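Local coordinates for protein deacylase (Burkholderia multivorans, PDB 5THW) that probably hydrolyses N-carbamoyl-amino acids as a two-zinc amidase of the peptidase M20 family, here holding N-(aminocarbonyl)-beta-alanine in its metal site, at residues A[139-144]-A[423-428]; A[275-280]-A[317-322]; A[361-364]-A[369-372]. All coordinates share one frame; numbering follows the deposited sequence. Where two conformers were deposited one is given.

Interaction 1: A[139-144]-A[423-428]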
loop_
_atom_site.group_PDB
_atom_site.type_symbol
_atom_site.label_atom_id
_atom_site.label_comp_id
_atom_site.label_asym_id
_atom_site.label_seq_id
_atom_site.Cartn_x
_atom_site.Cartn_y
_atom_site.Cartn_z
ATOM N N HIS A 139 -31.952 -30.004 29.015
ATOM C CA HIS A 139 -30.642 -29.374 28.994
ATOM C C HIS A 139 -30.764 -27.852 29.011
ATOM O O HIS A 139 -31.728 -27.290 28.480
ATOM C CB HIS A 139 -29.877 -29.790 27.745
ATOM C CG HIS A 139 -29.476 -31.230 27.729
ATOM N ND1 HIS A 139 -28.225 -31.658 28.119
ATOM C CD2 HIS A 139 -30.157 -32.339 27.358
ATOM C CE1 HIS A 139 -28.155 -32.972 27.990
ATOM N NE2 HIS A 139 -29.314 -33.409 27.532
ATOM N N PRO A 140 -29.795 -27.160 29.610
ATOM C CA PRO A 140 -29.736 -25.705 29.450
ATOM C C PRO A 140 -29.389 -25.347 28.017
ATOM O O PRO A 140 -28.762 -26.122 27.291
ATOM C CB PRO A 140 -28.619 -25.279 30.410
ATOM C CG PRO A 140 -27.816 -26.523 30.661
ATOM C CD PRO A 140 -28.764 -27.672 30.531
ATOM N N ILE A 141 -29.809 -24.159 27.607
ATOM C CA ILE A 141 -29.549 -23.666 26.264
ATOM C C ILE A 141 -28.695 -22.419 26.386
ATOM O O ILE A 141 -28.914 -21.596 27.282
ATOM C CB ILE A 141 -30.852 -23.376 25.492
ATOM C CG1 ILE A 141 -31.433 -24.678 24.942
ATOM C CG2 ILE A 141 -30.609 -22.385 24.361
ATOM C CD1 ILE A 141 -32.893 -24.583 24.598
ATOM N N GLU A 142 -27.695 -22.298 25.514
ATOM C CA GLU A 142 -26.819 -21.142 25.520
ATOM C C GLU A 142 -26.721 -20.573 24.116
ATOM O O GLU A 142 -26.756 -21.310 23.127
ATOM C CB GLU A 142 -25.424 -21.495 26.050
ATOM C CG GLU A 142 -25.402 -21.742 27.557
ATOM C CD GLU A 142 -24.014 -22.051 28.089
ATOM O OE1 GLU A 142 -23.046 -21.942 27.309
ATOM O OE2 GLU A 142 -23.890 -22.410 29.282
ATOM N N VAL A 143 -26.623 -19.247 24.044
ATOM C CA VAL A 143 -26.312 -18.525 22.817
ATOM C C VAL A 143 -24.960 -17.850 23.017
ATOM O O VAL A 143 -24.744 -17.181 24.034
ATOM C CB VAL A 143 -27.406 -17.500 22.468
ATOM C CG1 VAL A 143 -27.038 -16.737 21.218
ATOM C CG2 VAL A 143 -28.740 -18.204 22.279
ATOM N N VAL A 144 -24.057 -18.021 22.052
ATOM C CA VAL A 144 -22.658 -17.643 22.208
ATOM C C VAL A 144 -22.279 -16.617 21.153
ATOM O O VAL A 144 -22.656 -16.752 19.984
ATOM C CB VAL A 144 -21.724 -18.868 22.119
ATOM C CG1 VAL A 144 -20.295 -18.467 22.435
ATOM C CG2 VAL A 144 -22.186 -19.960 23.074
ATOM N N HIS A 423 -36.352 -25.762 16.252
ATOM C CA HIS A 423 -36.743 -27.158 16.424
ATOM C C HIS A 423 -35.546 -28.101 16.455
ATOM O O HIS A 423 -35.593 -29.118 17.154
ATOM C CB HIS A 423 -37.732 -27.567 15.334
ATOM C CG HIS A 423 -39.132 -27.124 15.608
ATOM N ND1 HIS A 423 -40.116 -27.993 16.029
ATOM C CD2 HIS A 423 -39.701 -25.895 15.585
ATOM C CE1 HIS A 423 -41.241 -27.325 16.214
ATOM N NE2 HIS A 423 -41.015 -26.050 15.954
ATOM N N ALA A 424 -34.470 -27.787 15.728
ATOM C CA ALA A 424 -33.264 -28.602 15.833
ATOM C C ALA A 424 -32.679 -28.542 17.237
ATOM O O ALA A 424 -32.242 -29.564 17.785
ATOM C CB ALA A 424 -32.226 -28.150 14.806
ATOM N N MET A 425 -32.689 -27.355 17.849
ATOM C CA MET A 425 -32.160 -27.224 19.201
ATOM C C MET A 425 -33.065 -27.911 20.214
ATOM O O MET A 425 -32.574 -28.547 21.153
ATOM C CB MET A 425 -31.979 -25.751 19.561
ATOM C CG MET A 425 -30.864 -25.059 18.819
ATOM S SD MET A 425 -30.672 -23.377 19.424
ATOM C CE MET A 425 -29.805 -23.687 20.960
ATOM N N LEU A 426 -34.384 -27.784 20.049
ATOM C CA LEU A 426 -35.304 -28.468 20.952
ATOM C C LEU A 426 -35.123 -29.975 20.868
ATOM O O LEU A 426 -35.279 -30.674 21.875
ATOM C CB LEU A 426 -36.754 -28.094 20.639
ATOM C CG LEU A 426 -37.356 -26.863 21.318
ATOM C CD1 LEU A 426 -38.701 -26.518 20.693
ATOM C CD2 LEU A 426 -37.495 -27.063 22.821
ATOM N N SER A 427 -34.776 -30.481 19.680
ATOM C CA SER A 427 -34.549 -31.911 19.498
ATOM C C SER A 427 -33.502 -32.435 20.472
ATOM O O SER A 427 -33.685 -33.491 21.088
ATOM C CB SER A 427 -34.116 -32.184 18.058
ATOM O OG SER A 427 -33.375 -33.386 17.976
ATOM N N ARG A 428 -32.380 -31.733 20.594
ATOM C CA ARG A 428 -31.322 -32.184 21.487
ATOM C C ARG A 428 -31.476 -31.678 22.918
ATOM O O ARG A 428 -31.022 -32.353 23.849
ATOM C CB ARG A 428 -29.957 -31.764 20.930
ATOM C CG ARG A 428 -29.697 -32.232 19.503
ATOM C CD ARG A 428 -29.645 -33.750 19.419
ATOM N NE ARG A 428 -28.482 -34.304 20.113
ATOM C CZ ARG A 428 -27.409 -34.803 19.502
ATOM N NH1 ARG A 428 -27.348 -34.825 18.178
ATOM N NH2 ARG A 428 -26.396 -35.285 20.212
#

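Interaction 2: A[275-280]-A[317-322]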
loop_
_atom_site.group_PDB
_atom_site.type_symbol
_atom_site.label_atom_id
_atom_site.label_comp_id
_atom_site.label_asym_id
_atom_site.label_seq_id
_atom_site.Cartn_x
_atom_site.Cartn_y
_atom_site.Cartn_z
ATOM N N LEU A 275 -8.509 -21.495 -10.588
ATOM C CA LEU A 275 -9.225 -21.914 -11.787
ATOM C C LEU A 275 -8.806 -23.307 -12.239
ATOM O O LEU A 275 -9.581 -23.990 -12.918
ATOM C CB LEU A 275 -9.027 -20.897 -12.915
ATOM C CG LEU A 275 -9.541 -19.482 -12.631
ATOM C CD1 LEU A 275 -9.116 -18.529 -13.728
ATOM C CD2 LEU A 275 -11.058 -19.487 -12.486
ATOM N N ASP A 276 -7.602 -23.742 -11.867
ATOM C CA ASP A 276 -7.135 -25.078 -12.201
ATOM C C ASP A 276 -7.863 -26.165 -11.427
ATOM O O ASP A 276 -7.728 -27.345 -11.767
ATOM C CB ASP A 276 -5.629 -25.162 -11.946
ATOM C CG ASP A 276 -4.825 -24.435 -13.005
ATOM O OD1 ASP A 276 -5.414 -24.098 -14.062
ATOM O OD2 ASP A 276 -3.619 -24.178 -12.772
ATOM N N HIS A 277 -8.657 -25.799 -10.430
ATOM C CA HIS A 277 -9.373 -26.769 -9.620
ATOM C C HIS A 277 -10.846 -26.414 -9.544
ATOM O O HIS A 277 -11.473 -26.497 -8.485
ATOM C CB HIS A 277 -8.736 -26.879 -8.240
ATOM C CG HIS A 277 -7.319 -27.353 -8.292
ATOM N ND1 HIS A 277 -6.972 -28.681 -8.174
ATOM C CD2 HIS A 277 -6.164 -26.682 -8.501
ATOM C CE1 HIS A 277 -5.662 -28.804 -8.284
ATOM N NE2 HIS A 277 -5.148 -27.604 -8.481
ATOM N N ALA A 278 -11.415 -26.015 -10.684
ATOM C CA ALA A 278 -12.841 -25.772 -10.780
ATOM C C ALA A 278 -13.599 -27.089 -10.630
ATOM O O ALA A 278 -13.063 -28.159 -10.916
ATOM C CB ALA A 278 -13.171 -25.109 -12.117
ATOM N N PRO A 279 -14.870 -27.038 -10.198
ATOM C CA PRO A 279 -15.703 -25.867 -9.887
ATOM C C PRO A 279 -15.569 -25.311 -8.461
ATOM O O PRO A 279 -15.973 -24.164 -8.248
ATOM C CB PRO A 279 -17.114 -26.400 -10.104
ATOM C CG PRO A 279 -17.008 -27.821 -9.643
ATOM C CD PRO A 279 -15.636 -28.291 -10.074
ATOM N N PHE A 280 -15.016 -26.082 -7.516
ATOM C CA PHE A 280 -15.057 -25.712 -6.099
ATOM C C PHE A 280 -13.777 -25.062 -5.577
ATOM O O PHE A 280 -13.755 -24.636 -4.415
ATOM C CB PHE A 280 -15.375 -26.934 -5.221
ATOM C CG PHE A 280 -16.662 -27.616 -5.568
ATOM C CD1 PHE A 280 -17.825 -26.880 -5.726
ATOM C CD2 PHE A 280 -16.716 -28.991 -5.727
ATOM C CE1 PHE A 280 -19.020 -27.500 -6.044
ATOM C CE2 PHE A 280 -17.907 -29.619 -6.042
ATOM C CZ PHE A 280 -19.062 -28.870 -6.199
ATOM N N ALA A 317 -4.254 -29.590 -0.615
ATOM C CA ALA A 317 -2.803 -29.746 -0.519
ATOM C C ALA A 317 -2.115 -29.571 -1.870
ATOM O O ALA A 317 -0.978 -29.088 -1.924
ATOM C CB ALA A 317 -2.450 -31.111 0.074
ATOM N N GLN A 318 -2.775 -29.959 -2.967
ATOM C CA GLN A 318 -2.206 -29.723 -4.293
ATOM C C GLN A 318 -2.096 -28.234 -4.582
ATOM O O GLN A 318 -1.098 -27.776 -5.155
ATOM C CB GLN A 318 -3.061 -30.397 -5.369
ATOM C CG GLN A 318 -2.856 -31.890 -5.531
ATOM C CD GLN A 318 -4.083 -32.583 -6.086
ATOM O OE1 GLN A 318 -4.799 -32.033 -6.925
ATOM N NE2 GLN A 318 -4.317 -33.812 -5.639
ATOM N N MET A 319 -3.112 -27.461 -4.187
ATOM C CA MET A 319 -3.046 -26.015 -4.345
ATOM C C MET A 319 -1.897 -25.439 -3.528
ATOM O O MET A 319 -1.199 -24.525 -3.982
ATOM C CB MET A 319 -4.380 -25.388 -3.941
ATOM C CG MET A 319 -5.538 -25.810 -4.831
ATOM S SD MET A 319 -7.155 -25.418 -4.131
ATOM C CE MET A 319 -7.276 -23.678 -4.546
ATOM N N ASP A 320 -1.682 -25.974 -2.325
ATOM C CA ASP A 320 -0.556 -25.556 -1.497
ATOM C C ASP A 320 0.776 -25.784 -2.205
ATOM O O ASP A 320 1.646 -24.905 -2.213
ATOM C CB ASP A 320 -0.585 -26.314 -0.173
ATOM C CG ASP A 320 0.700 -26.150 0.606
ATOM O OD1 ASP A 320 0.879 -25.095 1.252
ATOM O OD2 ASP A 320 1.545 -27.067 0.548
ATOM N N ALA A 321 0.953 -26.967 -2.799
ATOM C CA ALA A 321 2.205 -27.287 -3.485
ATOM C C ALA A 321 2.421 -26.385 -4.695
ATOM O O ALA A 321 3.547 -25.945 -4.957
ATOM C CB ALA A 321 2.214 -28.758 -3.906
ATOM N N ALA A 322 1.359 -26.115 -5.457
ATOM C CA ALA A 322 1.493 -25.229 -6.604
ATOM C C ALA A 322 1.882 -23.821 -6.165
ATOM O O ALA A 322 2.713 -23.171 -6.809
ATOM C CB ALA A 322 0.188 -25.209 -7.402
#

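Interaction 3: A[361-364]-A[369-372]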
loop_
_atom_site.group_PDB
_atom_site.type_symbol
_atom_site.label_atom_id
_atom_site.label_comp_id
_atom_site.label_asym_id
_atom_site.label_seq_id
_atom_site.Cartn_x
_atom_site.Cartn_y
_atom_site.Cartn_z
ATOM N N GLU A 361 -34.950 -32.741 9.381
ATOM C CA GLU A 361 -36.293 -33.056 9.855
ATOM C C GLU A 361 -37.077 -31.799 10.208
ATOM O O GLU A 361 -38.291 -31.738 9.987
ATOM C CB GLU A 361 -36.203 -33.981 11.065
ATOM C CG GLU A 361 -35.999 -35.440 10.707
ATOM C CD GLU A 361 -35.464 -36.251 11.867
ATOM O OE1 GLU A 361 -35.538 -35.767 13.017
ATOM O OE2 GLU A 361 -34.971 -37.372 11.631
ATOM N N ALA A 362 -36.407 -30.785 10.759
ATOM C CA ALA A 362 -37.095 -29.540 11.074
ATOM C C ALA A 362 -37.606 -28.859 9.808
ATOM O O ALA A 362 -38.772 -28.451 9.737
ATOM C CB ALA A 362 -36.167 -28.611 11.860
ATOM N N ALA A 363 -36.757 -28.758 8.782
ATOM C CA ALA A 363 -37.210 -28.184 7.519
ATOM C C ALA A 363 -38.372 -28.975 6.932
ATOM O O ALA A 363 -39.273 -28.388 6.322
ATOM C CB ALA A 363 -36.054 -28.113 6.523
ATOM N N GLU A 364 -38.380 -30.298 7.115
ATOM C CA GLU A 364 -39.500 -31.093 6.620
ATOM C C GLU A 364 -40.786 -30.763 7.370
ATOM O O GLU A 364 -41.843 -30.588 6.751
ATOM C CB GLU A 364 -39.172 -32.588 6.715
ATOM C CG GLU A 364 -38.290 -33.098 5.575
ATOM C CD GLU A 364 -37.581 -34.407 5.894
ATOM O OE1 GLU A 364 -37.946 -35.063 6.891
ATOM O OE2 GLU A 364 -36.649 -34.776 5.143
ATOM N N PRO A 369 -38.764 -25.854 1.535
ATOM C CA PRO A 369 -37.932 -26.536 0.530
ATOM C C PRO A 369 -36.457 -26.448 0.901
ATOM O O PRO A 369 -35.935 -25.368 1.184
ATOM C CB PRO A 369 -38.246 -25.779 -0.766
ATOM C CG PRO A 369 -39.590 -25.163 -0.528
ATOM C CD PRO A 369 -39.632 -24.828 0.934
ATOM N N HIS A 370 -35.783 -27.598 0.892
ATOM C CA HIS A 370 -34.437 -27.699 1.440
ATOM C C HIS A 370 -33.548 -28.568 0.560
ATOM O O HIS A 370 -34.014 -29.269 -0.340
ATOM C CB HIS A 370 -34.478 -28.237 2.877
ATOM C CG HIS A 370 -35.128 -29.581 3.007
ATOM N ND1 HIS A 370 -36.490 -29.763 2.887
ATOM C CD2 HIS A 370 -34.610 -30.800 3.285
ATOM C CE1 HIS A 370 -36.781 -31.040 3.061
ATOM N NE2 HIS A 370 -35.658 -31.690 3.306
ATOM N N ARG A 371 -32.239 -28.485 0.808
ATOM C CA ARG A 371 -31.265 -29.305 0.100
ATOM C C ARG A 371 -29.981 -29.371 0.921
ATOM O O ARG A 371 -29.670 -28.449 1.682
ATOM C CB ARG A 371 -30.971 -28.748 -1.297
ATOM C CG ARG A 371 -30.390 -27.346 -1.293
ATOM C CD ARG A 371 -28.899 -27.390 -1.608
ATOM N NE ARG A 371 -28.655 -27.434 -3.048
ATOM C CZ ARG A 371 -27.496 -27.770 -3.611
ATOM N NH1 ARG A 371 -26.446 -28.101 -2.865
ATOM N NH2 ARG A 371 -27.387 -27.771 -4.930
ATOM N N ASP A 372 -29.234 -30.462 0.744
ATOM C CA ASP A 372 -27.926 -30.592 1.376
ATOM C C ASP A 372 -26.933 -29.637 0.725
ATOM O O ASP A 372 -26.886 -29.509 -0.500
ATOM C CB ASP A 372 -27.407 -32.025 1.243
ATOM C CG ASP A 372 -28.212 -33.024 2.055
ATOM O OD1 ASP A 372 -29.225 -32.626 2.669
ATOM O OD2 ASP A 372 -27.830 -34.215 2.068
#

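Interaction 1: A[139-144]-A[423-428]
Met425 and Ile141 make the apolar touch of a helix-on-sheet contact in the alpha/beta catalytic domain of this M20-family enzyme, where helix 411-429 lies against a layer of strands that includes strand 141-145. The touch is made by methyl groups: Met425 CE stands 3.7 Å from Ile141 CG2, and the two side chains run at a slant to one another. In Ile141 the CG2 branch is anti to the backbone N while CG1 lies beside that N (chi1 -80°), which leaves the short branch to receive the methionine. The Met425 chain is stretched as far as SD and then bends at chi3 (77°), turning CE toward the strand; CE also comes within 4.4 Å of Glu142 O.

At the start of the strand segment the helix is met differently. The imidazole of His139 brings a ring carbon to the backbone of Arg428, an oblique approach without a hydrogen bond. The polar end of this ring is used elsewhere, His139 ND1 bonding to Ala97 O, while His205 stacks on the ring; together they probably fix its rotation. A backbone bond between His139 and Ala429 ties the loop to the helix just beyond.

Farther out, strand 99-103, the parallel neighbour of strand 141-145, also carries the helix: Met425 packs on Val99, Thr101 and on Phe208 of strand 206-212, so a single side chain spans three strands. Glu142 points away from the helix, and its buried carboxylate is satisfied by salt bridges, OE2 to Arg88 and OE1 to Arg202. The alternation of Ile141 and Glu142 thus separates an apolar surface from a charged one. Across the helix end, His139 CD2 sits 3.6 Å from Arg428 O.

Interaction 2: A[275-280]-A[317-322]
With CG beside the backbone N and anti to the carbonyl carbon (chi1 -62°), the imidazole of His277 projects from its loop toward helix 313-334, where the same choice of first torsion in Met319 and Gln318 sends both side chains to meet it. The ring is approached in two distinct ways. Met319 comes over one face: its CG makes a CH-pi contact, 4.1 Å from the centroid of the His277 ring and 23° off the ring normal, shifted toward the rim on the CD2 side. Met319 CG is 3.8 Å from His277 CD2, and the two side chains pass each other in opposite directions. The sulfur is a more distant, oblique neighbour, with Met319 SD 4.9 Å from the centroid of the His277 ring.

Gln318 takes the edge. Its extended chain carries the amide oxygen close to the ring plane, Gln318 OE1 lying 3.6 Å from His277 CE1, a contact with a carbon and not a hydrogen bond. Amide and ring planes are 44° apart, so the two flat groups do not stack. Met319 is buried, whereas Gln318 lies at the solvent side.

Inward, Met319 and Ala322 also pack on Ile273 of helix 259-275, which continues the apolar seam between the two helices. At the end of that helix Leu275 touches Met253 of the second subunit. The pair of long helices lying on a beta sheet, here bridged by a histidine from the loop that follows the first, is the layout of the M20 dimerisation domain.

Interaction 3: A[361-364]-A[369-372]
Ala363 and His370 make the close part of a helix-turn-strand unit, in which helix 353-366 reverses through a short turn into strand 370-375, a parallel neighbour of part of strand 225-242. The methyl of Ala363 lies over one face of the imidazole in a CH-pi contact, Ala363 CB being 4.2 Å from the centroid of the His370 ring and 26° off its normal. It is nearest the root of the ring, with Ala363 CB 3.9 Å from His370 CG. With CG between the backbone N and the carbonyl carbon (chi1 58°), the ring runs alongside the helix, its root under Ala363 and its far end at Glu364. Its rotation is further set by a hydrogen bond from His370 ND1 to Tyr368 O, within the turn itself. Ala363 also rests on Ile225, and His370 on Val227, so this inner half is continuous with the neighbouring strand.

The outer half is looser. Glu364 is exposed and modelled in two conformers, which makes its part in the contact doubtful. In one of them the aliphatic part of the chain passes the far end of the ring, Glu364 CG lying 3.6 Å from His370 CE1 in an oblique approach. The carboxylate comes about as near, Glu364 OE2 being 3.7 Å from His370 NE2, but no hydrogen bond forms, and the two planes are 56° apart.

A salt bridge from Asp372 OD1 to Arg360 NH2 supplies a second tie between strand and helix. Arg371, between His370 and Asp372, takes no part in the helix contact; its NH2 pairs with Glu221 OE1. Its other terminal nitrogen turns back on the strand: Arg371 NH1 donates to Asp372 O at 2.8 Å, a bent bond with an N-H...O angle of 134°.

Of the segments considered, strand 141-145 comes first along the chain, and its partner in interaction 1 arrives only with helix 411-429, so this contact closes a very long loop. Within that loop lie the other two, one after the other and without crossing. Interaction 2 closes a medium-length loop in the dimerisation domain, joining the end of helix 259-275 to helix 313-334; its centre lies about 38 Å from that of interaction 1. Interaction 3 then closes a short turn between helix 353-366 and strand 370-375. Interactions 1 and 3 meet directly through their helices, His423 CB lying 4.0 Å from Ala362 CB, whereas interaction 2 touches neither.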